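Local atomic coordinates of toll-like receptor 13 (Mus musculus, PDB entry 4Z0C), a protein that recognises and binds bacterial 23S rRNA through its leucine-rich-repeat ectodomain and signals through MYD88 and TRAF6 to activate NF-kappa-B and inflammation. Residues Ile575-Leu580 with Gln600-Leu605; Ser628-Ser633 with Ser652-Asp657. All blocks are in the same frame, centred on the assembly; numbering follows the deposited sequence.

Contact 1 of 2, residues Ile575-Leu580 with Gln600-Leu605; sequences INLTKL and QNLKRL. With NAG (2-acetamido-2-deoxy-beta-D-glucopyranose), chain R.
Two successive turns of the leucine-rich-repeat solenoid meet here, where the chain of LRR 23 runs into strand 579-581 and the loop 600-605 leads into LRR 24. A buried row of leucines forms the inner layer. Leu577 and Leu605, each with CG anti to the backbone N (chi1 -157° and -165°), lie side by side and point the same way, Leu577 CD2 standing 4.0 Å from Leu605 CD1. The same methyl, Leu605 CD1, packs against the backbone just before the strand, 3.6 Å from Thr578 C, and meets Leu580 CB at 4.0 Å. Leu602 adds its CD1 at 4.2 Å from Leu577 CD2. The backbones are joined through a water rather than directly: it donates to Ile575 O and to Leu577 O, the latter at 2.8 Å, and accepts from Arg604 N. Leu577 O also receives a CA-H...O contact from Leu605 CA. The type I turn Leu602-Leu605 presents the Arg604 side chain, extended from CG to NE, alongside Asn576. Their amide and guanidinium planes stand 71° apart, with Asn576 ND2 over one guanidinium face and 3.2 Å from Arg604 CD. Asn576 ND2 and Arg604 NE are both donors, so this is packing, not a bond. Asn576, a predicted N-glycosylation site, lies beside an N-acetylglucosamine of the protein's own glycan, whose methyl C8 is 3.9 Å from Ile575 CD1. Further along, Lys579 packs on a sugar of the bound RNA. The chemistry is thus divided: apolar contacts join the turns inside, while one water bridges two carbonyls and an N-H between them.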
ATOM      1  N   ILE A 575       2.438 -31.169  -4.548  1.00 34.25           N
ATOM      2  CA  ILE A 575       3.199 -32.162  -5.290  1.00 28.42           C
ATOM      3  C   ILE A 575       3.348 -31.836  -6.767  1.00 35.62           C
ATOM      4  O   ILE A 575       4.337 -32.218  -7.384  1.00 43.82           O
ATOM      5  CB  ILE A 575       2.658 -33.604  -5.102  1.00 35.29           C
ATOM      6  CG1 ILE A 575       1.255 -33.765  -5.666  1.00 39.20           C
ATOM      7  CG2 ILE A 575       2.719 -34.022  -3.652  1.00 33.94           C
ATOM      8  CD1 ILE A 575       1.177 -34.889  -6.700  1.00 42.64           C
ATOM      9  N   ASN A 576       2.386 -31.110  -7.330  1.00 30.87           N
ATOM     10  CA  ASN A 576       2.468 -30.722  -8.727  1.00 28.66           C
ATOM     11  C   ASN A 576       3.108 -29.368  -8.992  1.00 27.27           C
ATOM     12  O   ASN A 576       3.074 -28.880 -10.111  1.00 29.93           O
ATOM     13  CB  ASN A 576       1.104 -30.826  -9.402  1.00 33.17           C
ATOM     14  CG  ASN A 576       0.792 -32.244  -9.831  1.00 44.34           C
ATOM     15  OD1 ASN A 576      -0.357 -32.637  -9.968  1.00 48.64           O
ATOM     16  ND2 ASN A 576       1.833 -33.027 -10.033  1.00 52.05           N
ATOM     17  N   LEU A 577       3.687 -28.755  -7.970  1.00 35.53           N
ATOM     18  CA  LEU A 577       4.299 -27.439  -8.158  1.00 34.29           C
ATOM     19  C   LEU A 577       5.405 -27.452  -9.227  1.00 28.47           C
ATOM     20  O   LEU A 577       6.283 -28.315  -9.235  1.00 28.77           O
ATOM     21  CB  LEU A 577       4.845 -26.878  -6.847  1.00 28.43           C
ATOM     22  CG  LEU A 577       4.981 -25.353  -6.844  1.00 31.65           C
ATOM     23  CD1 LEU A 577       3.610 -24.691  -6.830  1.00 29.33           C
ATOM     24  CD2 LEU A 577       5.835 -24.869  -5.672  1.00 26.63           C
ATOM     25  N   THR A 578       5.355 -26.445 -10.087  1.00 26.22           N
ATOM     26  CA  THR A 578       6.228 -26.283 -11.234  1.00 30.97           C
ATOM     27  C   THR A 578       7.122 -25.042 -11.121  1.00 31.40           C
ATOM     28  O   THR A 578       8.271 -25.042 -11.567  1.00 32.87           O
ATOM     29  CB  THR A 578       5.353 -26.234 -12.508  1.00 39.55           C
ATOM     30  OG1 THR A 578       5.317 -27.541 -13.093  1.00 51.20           O
ATOM     31  CG2 THR A 578       5.855 -25.208 -13.520  1.00 40.55           C
ATOM     32  N   LYS A 579       6.573 -23.981 -10.532  1.00 34.31           N
ATOM     33  CA  LYS A 579       7.300 -22.731 -10.322  1.00 25.40           C
ATOM     34  C   LYS A 579       7.046 -22.167  -8.927  1.00 26.33           C
ATOM     35  O   LYS A 579       5.897 -22.058  -8.509  1.00 20.36           O
ATOM     36  CB  LYS A 579       6.869 -21.697 -11.342  1.00 18.82           C
ATOM     37  CG  LYS A 579       7.437 -20.311 -11.096  1.00 23.46           C
ATOM     38  CD  LYS A 579       7.106 -19.380 -12.269  1.00 29.09           C
ATOM     39  CE  LYS A 579       7.735 -18.012 -12.067  1.00 37.39           C
ATOM     40  NZ  LYS A 579       7.415 -17.073 -13.174  1.00 43.63           N
ATOM     41  N   LEU A 580       8.123 -21.790  -8.236  1.00 27.52           N
ATOM     42  CA  LEU A 580       8.063 -21.170  -6.918  1.00 28.57           C
ATOM     43  C   LEU A 580       8.917 -19.909  -6.899  1.00 28.44           C
ATOM     44  O   LEU A 580      10.075 -19.946  -7.286  1.00 31.01           O
ATOM     45  CB  LEU A 580       8.571 -22.144  -5.850  1.00 25.59           C
ATOM     46  CG  LEU A 580       8.718 -21.535  -4.459  1.00 22.83           C
ATOM     47  CD1 LEU A 580       7.358 -21.103  -4.010  1.00 19.19           C
ATOM     48  CD2 LEU A 580       9.311 -22.536  -3.480  1.00 23.23           C
ATOM     49  N   GLN A 600      11.551 -30.999  -0.043  1.00 36.78           N
ATOM     50  CA  GLN A 600      11.647 -32.445  -0.263  1.00 39.88           C
ATOM     51  C   GLN A 600      10.616 -33.052  -1.198  1.00 42.57           C
ATOM     52  O   GLN A 600      10.912 -33.994  -1.923  1.00 49.49           O
ATOM     53  CB  GLN A 600      11.602 -33.190   1.057  1.00 51.76           C
ATOM     54  CG  GLN A 600      12.949 -33.332   1.703  1.00 67.50           C
ATOM     55  CD  GLN A 600      12.903 -34.267   2.884  1.00 71.77           C
ATOM     56  OE1 GLN A 600      11.891 -34.343   3.595  1.00 71.68           O
ATOM     57  NE2 GLN A 600      13.985 -35.006   3.089  1.00 66.69           N
ATOM     58  N   ASN A 601       9.401 -32.533  -1.187  1.00 38.45           N
ATOM     59  CA  ASN A 601       8.364 -33.144  -2.006  1.00 37.48           C
ATOM     60  C   ASN A 601       8.196 -32.517  -3.388  1.00 30.46           C
ATOM     61  O   ASN A 601       7.411 -32.993  -4.211  1.00 25.46           O
ATOM     62  CB  ASN A 601       7.046 -33.160  -1.251  1.00 44.34           C
ATOM     63  CG  ASN A 601       6.859 -34.433  -0.489  1.00 55.94           C
ATOM     64  OD1 ASN A 601       7.487 -34.640   0.545  1.00 52.26           O
ATOM     65  ND2 ASN A 601       6.018 -35.316  -1.006  1.00 69.24           N
ATOM     66  N   LEU A 602       8.938 -31.448  -3.631  1.00 26.20           N
ATOM     67  CA  LEU A 602       8.767 -30.682  -4.842  1.00 28.53           C
ATOM     68  C   LEU A 602       9.571 -31.328  -5.960  1.00 36.22           C
ATOM     69  O   LEU A 602      10.503 -30.736  -6.508  1.00 30.03           O
ATOM     70  CB  LEU A 602       9.155 -29.217  -4.628  1.00 32.85           C
ATOM     71  CG  LEU A 602       8.459 -28.456  -3.493  1.00 36.20           C
ATOM     72  CD1 LEU A 602       8.838 -26.974  -3.530  1.00 33.97           C
ATOM     73  CD2 LEU A 602       6.938 -28.635  -3.544  1.00 34.65           C
ATOM     74  N   LYS A 603       9.208 -32.568  -6.265  1.00 41.01           N
ATOM     75  CA  LYS A 603       9.938 -33.365  -7.231  1.00 39.76           C
ATOM     76  C   LYS A 603       9.613 -32.964  -8.667  1.00 37.82           C
ATOM     77  O   LYS A 603      10.339 -33.346  -9.585  1.00 26.51           O
ATOM     78  CB  LYS A 603       9.666 -34.851  -7.004  1.00 41.21           C
ATOM     79  CG  LYS A 603      10.477 -35.423  -5.857  1.00 51.72           C
ATOM     80  CD  LYS A 603       9.637 -36.320  -4.991  1.00 56.68           C
ATOM     81  CE  LYS A 603      10.380 -36.727  -3.738  1.00 56.52           C
ATOM     82  NZ  LYS A 603       9.463 -37.452  -2.809  1.00 58.80           N
ATOM     83  N   ARG A 604       8.565 -32.157  -8.850  1.00 32.43           N
ATOM     84  CA  ARG A 604       8.225 -31.647 -10.181  1.00 36.09           C
ATOM     85  C   ARG A 604       8.587 -30.176 -10.371  1.00 25.14           C
ATOM     86  O   ARG A 604       8.189 -29.583 -11.357  1.00 23.11           O
ATOM     87  CB  ARG A 604       6.738 -31.800 -10.502  1.00 43.49           C
ATOM     88  CG  ARG A 604       6.331 -33.074 -11.191  1.00 51.56           C
ATOM     89  CD  ARG A 604       4.830 -33.231 -11.061  1.00 60.71           C
ATOM     90  NE  ARG A 604       4.367 -34.603 -11.240  1.00 72.94           N
ATOM     91  CZ  ARG A 604       4.511 -35.560 -10.327  1.00 80.90           C
ATOM     92  NH1 ARG A 604       5.103 -35.296  -9.168  1.00 77.70           N
ATOM     93  NH2 ARG A 604       4.060 -36.782 -10.571  1.00 87.87           N
ATOM     94  N   LEU A 605       9.317 -29.578  -9.436  1.00 25.77           N
ATOM     95  CA  LEU A 605       9.651 -28.167  -9.574  1.00 30.72           C
ATOM     96  C   LEU A 605      10.580 -27.921 -10.770  1.00 35.50           C
ATOM     97  O   LEU A 605      11.627 -28.548 -10.891  1.00 33.76           O
ATOM     98  CB  LEU A 605      10.266 -27.612  -8.284  1.00 26.80           C
ATOM     99  CG  LEU A 605      10.340 -26.074  -8.173  1.00 29.38           C
ATOM    100  CD1 LEU A 605       8.973 -25.447  -8.021  1.00 18.96           C
ATOM    101  CD2 LEU A 605      11.247 -25.625  -7.038  1.00 30.05           C
TER
HETATM  102  C1  NAG R 914      -1.429 -33.981 -12.585  1.00 70.50           C
HETATM  103  C2  NAG R 914      -2.626 -34.020 -11.645  1.00 64.62           C
HETATM  104  C3  NAG R 914      -3.526 -35.208 -11.944  1.00 68.80           C
HETATM  105  C4  NAG R 914      -3.802 -35.399 -13.435  1.00 78.88           C
HETATM  106  C5  NAG R 914      -2.555 -35.206 -14.294  1.00 83.11           C
HETATM  107  C6  NAG R 914      -2.945 -35.159 -15.776  1.00 79.86           C
HETATM  108  C7  NAG R 914      -2.891 -33.724  -9.227  1.00 71.80           C
HETATM  109  C8  NAG R 914      -2.491 -34.279  -7.894  1.00 73.34           C
HETATM  110  N2  NAG R 914      -2.166 -34.124 -10.273  1.00 65.20           N
HETATM  111  O3  NAG R 914      -4.744 -35.006 -11.269  1.00 63.91           O
HETATM  112  O4  NAG R 914      -4.307 -36.702 -13.665  1.00 80.36           O
HETATM  113  O5  NAG R 914      -1.859 -34.025 -13.931  1.00 82.21           O
HETATM  114  O6  NAG R 914      -3.520 -36.388 -16.180  1.00 75.62           O
HETATM  115  O7  NAG R 914      -3.830 -32.933  -9.308  1.00 74.96           O
HETATM  116  O   HOH W   1       6.522 -30.217  -7.254  1.00 35.66           O

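Contact 2 of 2, residues Ser628-Ser633 with Ser652-Asp657; sequences SLQVFS and SLMFFD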
ATOM      1  N   SER A 628      13.844 -32.216 -11.079  1.00 30.70           N
ATOM      2  CA  SER A 628      13.372 -31.570 -12.288  1.00 32.26           C
ATOM      3  C   SER A 628      13.754 -30.103 -12.379  1.00 34.68           C
ATOM      4  O   SER A 628      13.339 -29.424 -13.310  1.00 33.13           O
ATOM      5  CB  SER A 628      11.854 -31.695 -12.383  1.00 29.90           C
ATOM      6  OG  SER A 628      11.447 -33.002 -12.036  1.00 36.96           O
ATOM      7  N   LEU A 629      14.540 -29.606 -11.428  1.00 30.91           N
ATOM      8  CA  LEU A 629      14.874 -28.182 -11.442  1.00 32.39           C
ATOM      9  C   LEU A 629      15.701 -27.785 -12.669  1.00 32.69           C
ATOM     10  O   LEU A 629      16.804 -28.302 -12.870  1.00 38.15           O
ATOM     11  CB  LEU A 629      15.590 -27.777 -10.153  1.00 32.62           C
ATOM     12  CG  LEU A 629      15.605 -26.267  -9.891  1.00 32.26           C
ATOM     13  CD1 LEU A 629      14.164 -25.751  -9.710  1.00 22.14           C
ATOM     14  CD2 LEU A 629      16.456 -25.922  -8.683  1.00 26.50           C
ATOM     15  N   GLN A 630      15.165 -26.864 -13.480  1.00 23.44           N
ATOM     16  CA  GLN A 630      15.845 -26.377 -14.690  1.00 26.46           C
ATOM     17  C   GLN A 630      16.355 -24.955 -14.528  1.00 33.55           C
ATOM     18  O   GLN A 630      17.418 -24.599 -15.045  1.00 29.73           O
ATOM     19  CB  GLN A 630      14.916 -26.410 -15.902  1.00 24.20           C
ATOM     20  CG  GLN A 630      14.272 -27.756 -16.194  1.00 31.75           C
ATOM     21  CD  GLN A 630      13.406 -27.727 -17.450  1.00 42.50           C
ATOM     22  OE1 GLN A 630      12.382 -27.025 -17.515  1.00 42.19           O
ATOM     23  NE2 GLN A 630      13.835 -28.468 -18.471  1.00 39.23           N
ATOM     24  N   VAL A 631      15.562 -24.129 -13.846  1.00 35.53           N
ATOM     25  CA  VAL A 631      15.930 -22.742 -13.606  1.00 25.67           C
ATOM     26  C   VAL A 631      16.037 -22.505 -12.107  1.00 27.34           C
ATOM     27  O   VAL A 631      15.105 -22.767 -11.363  1.00 26.45           O
ATOM     28  CB  VAL A 631      14.926 -21.776 -14.253  1.00 26.89           C
ATOM     29  CG1 VAL A 631      15.340 -20.346 -13.995  1.00 23.05           C
ATOM     30  CG2 VAL A 631      14.865 -22.044 -15.748  1.00 21.07           C
ATOM     31  N   PHE A 632      17.211 -22.062 -11.680  1.00 27.94           N
ATOM     32  CA  PHE A 632      17.518 -21.826 -10.288  1.00 27.05           C
ATOM     33  C   PHE A 632      18.139 -20.446 -10.240  1.00 29.55           C
ATOM     34  O   PHE A 632      19.221 -20.236 -10.796  1.00 31.45           O
ATOM     35  CB  PHE A 632      18.524 -22.872  -9.774  1.00 28.48           C
ATOM     36  CG  PHE A 632      18.739 -22.841  -8.269  1.00 31.03           C
ATOM     37  CD1 PHE A 632      17.973 -22.002  -7.447  1.00 27.85           C
ATOM     38  CD2 PHE A 632      19.717 -23.636  -7.679  1.00 35.25           C
ATOM     39  CE1 PHE A 632      18.164 -21.962  -6.066  1.00 31.68           C
ATOM     40  CE2 PHE A 632      19.924 -23.610  -6.295  1.00 37.60           C
ATOM     41  CZ  PHE A 632      19.142 -22.772  -5.484  1.00 38.38           C
ATOM     42  N   SER A 633      17.468 -19.498  -9.592  1.00 23.74           N
ATOM     43  CA  SER A 633      18.041 -18.165  -9.526  1.00 28.88           C
ATOM     44  C   SER A 633      18.318 -17.670  -8.124  1.00 28.19           C
ATOM     45  O   SER A 633      17.445 -17.661  -7.264  1.00 33.33           O
ATOM     46  CB  SER A 633      17.188 -17.146 -10.264  1.00 30.29           C
ATOM     47  OG  SER A 633      17.839 -15.887 -10.227  1.00 36.60           O
ATOM     48  N   SER A 652      18.583 -31.904 -13.850  1.00 39.66           N
ATOM     49  CA  SER A 652      17.922 -31.217 -14.957  1.00 34.52           C
ATOM     50  C   SER A 652      18.330 -29.766 -15.123  1.00 31.17           C
ATOM     51  O   SER A 652      17.772 -29.066 -15.963  1.00 31.36           O
ATOM     52  CB  SER A 652      16.406 -31.290 -14.807  1.00 38.81           C
ATOM     53  OG  SER A 652      15.979 -32.634 -14.790  1.00 43.03           O
ATOM     54  N   LEU A 653      19.272 -29.309 -14.306  1.00 36.69           N
ATOM     55  CA  LEU A 653      19.663 -27.901 -14.300  1.00 35.31           C
ATOM     56  C   LEU A 653      20.119 -27.423 -15.674  1.00 32.68           C
ATOM     57  O   LEU A 653      20.886 -28.110 -16.338  1.00 45.90           O
ATOM     58  CB  LEU A 653      20.767 -27.669 -13.262  1.00 29.18           C
ATOM     59  CG  LEU A 653      21.073 -26.202 -12.982  1.00 32.73           C
ATOM     60  CD1 LEU A 653      19.898 -25.534 -12.257  1.00 29.02           C
ATOM     61  CD2 LEU A 653      22.362 -26.057 -12.204  1.00 25.69           C
ATOM     62  N   MET A 654      19.649 -26.252 -16.103  1.00 37.03           N
ATOM     63  CA  MET A 654      20.130 -25.650 -17.364  1.00 32.62           C
ATOM     64  C   MET A 654      20.272 -24.131 -17.344  1.00 25.86           C
ATOM     65  O   MET A 654      20.786 -23.550 -18.283  1.00 34.02           O
ATOM     66  CB  MET A 654      19.316 -26.107 -18.577  1.00 24.53           C
ATOM     67  CG  MET A 654      17.821 -26.016 -18.472  1.00 34.02           C
ATOM     68  SD  MET A 654      17.086 -27.024 -19.789  1.00 99.78           S
ATOM     69  CE  MET A 654      17.867 -28.619 -19.509  1.00 64.43           C
ATOM     70  N   PHE A 655      19.880 -23.515 -16.235  1.00 25.99           N
ATOM     71  CA  PHE A 655      20.046 -22.092 -16.019  1.00 17.63           C
ATOM     72  C   PHE A 655      20.236 -21.902 -14.518  1.00 25.51           C
ATOM     73  O   PHE A 655      19.357 -22.250 -13.738  1.00 33.20           O
ATOM     74  CB  PHE A 655      18.793 -21.360 -16.488  1.00 27.70           C
ATOM     75  CG  PHE A 655      18.945 -19.866 -16.576  1.00 33.52           C
ATOM     76  CD1 PHE A 655      18.623 -19.058 -15.494  1.00 41.03           C
ATOM     77  CD2 PHE A 655      19.370 -19.266 -17.751  1.00 36.16           C
ATOM     78  CE1 PHE A 655      18.742 -17.677 -15.583  1.00 44.10           C
ATOM     79  CE2 PHE A 655      19.492 -17.885 -17.846  1.00 36.26           C
ATOM     80  CZ  PHE A 655      19.176 -17.092 -16.768  1.00 33.98           C
ATOM     81  N   PHE A 656      21.388 -21.369 -14.119  1.00 24.08           N
ATOM     82  CA  PHE A 656      21.748 -21.197 -12.711  1.00 26.87           C
ATOM     83  C   PHE A 656      22.333 -19.814 -12.559  1.00 32.48           C
ATOM     84  O   PHE A 656      23.391 -19.515 -13.124  1.00 31.58           O
ATOM     85  CB  PHE A 656      22.758 -22.255 -12.270  1.00 31.12           C
ATOM     86  CG  PHE A 656      23.298 -22.048 -10.878  1.00 31.69           C
ATOM     87  CD1 PHE A 656      22.524 -22.352  -9.765  1.00 29.08           C
ATOM     88  CD2 PHE A 656      24.595 -21.580 -10.683  1.00 30.51           C
ATOM     89  CE1 PHE A 656      23.020 -22.179  -8.471  1.00 31.97           C
ATOM     90  CE2 PHE A 656      25.095 -21.402  -9.401  1.00 37.54           C
ATOM     91  CZ  PHE A 656      24.302 -21.702  -8.288  1.00 36.22           C
ATOM     92  N   ASP A 657      21.621 -18.966 -11.821  1.00 29.00           N
ATOM     93  CA  ASP A 657      21.867 -17.536 -11.862  1.00 24.88           C
ATOM     94  C   ASP A 657      22.406 -17.088 -10.535  1.00 33.33           C
ATOM     95  O   ASP A 657      21.702 -17.125  -9.519  1.00 28.63           O
ATOM     96  CB  ASP A 657      20.565 -16.800 -12.175  1.00 37.22           C
ATOM     97  CG  ASP A 657      20.776 -15.330 -12.456  1.00 43.35           C
ATOM     98  OD1 ASP A 657      21.823 -14.775 -12.045  1.00 46.36           O
ATOM     99  OD2 ASP A 657      19.877 -14.725 -13.067  1.00 47.93           O
TER
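Gln630 O is the best-held polar atom, gripped by two backbone N-H groups of the following turn. Met654 N approaches on a lone pair in the carbonyl plane (3.0 Å, N-H...O 162°), whereas Phe655 N lies nearly along the C=O axis, 2.9 Å away, with a more bent bond. From there the strands run parallel: Phe632 N donates to Phe655 O at 3.0 Å and Asp657 N to Phe632 O at 2.9 Å. Phe632 and Phe656, both with CG anti to the backbone N, project together on one face. The edge of Phe656 turns toward the face of Phe632 in an offset edge-to-face pair, planes at 63° and centroids 5.6 Å apart, while Leu653 CD1 packs 3.9 Å from Phe632 CB. On the other face Val631 CG1 touches Phe655 CD1 at 3.8 Å, and Ser633 OG lies 3.5 Å from Asp657 CB. The polar ends there have outside partners: Ser633 OG bonds Glu611, and Asp657 OD2 forms a salt bridge with Arg635. The strand axes differ by just 3°, and short parallel strands paired residue for residue, with Phe632 and Phe656 on the face turned into the core, are characteristic of the concave side of a leucine-rich-repeat solenoid.

How the contacts relate
Contact 1 and contact 2 follow in series along the chain, contact 1 closing at Leu605 before contact 2 opens at Ser628, and their centres are 13 Å apart. Strand 607-609 lies between them in the strand order 579-581, 607-609, 631-633, 655-657, with 655-657 the last strand at the C-terminal end. The two contacts touch directly: Ser628 OG probably hydrogen-bonds Lys603 O at 2.7 Å, and Leu605 O packs against Leu629 CD1. Leu608 of the intervening strand meets both Leu580 and Phe632, so the apolar layer passes from one contact to the next. Together they trace the C-terminal part of the ectodomain solenoid, with the bound RNA nearer contact 1, where Lys579 meets it.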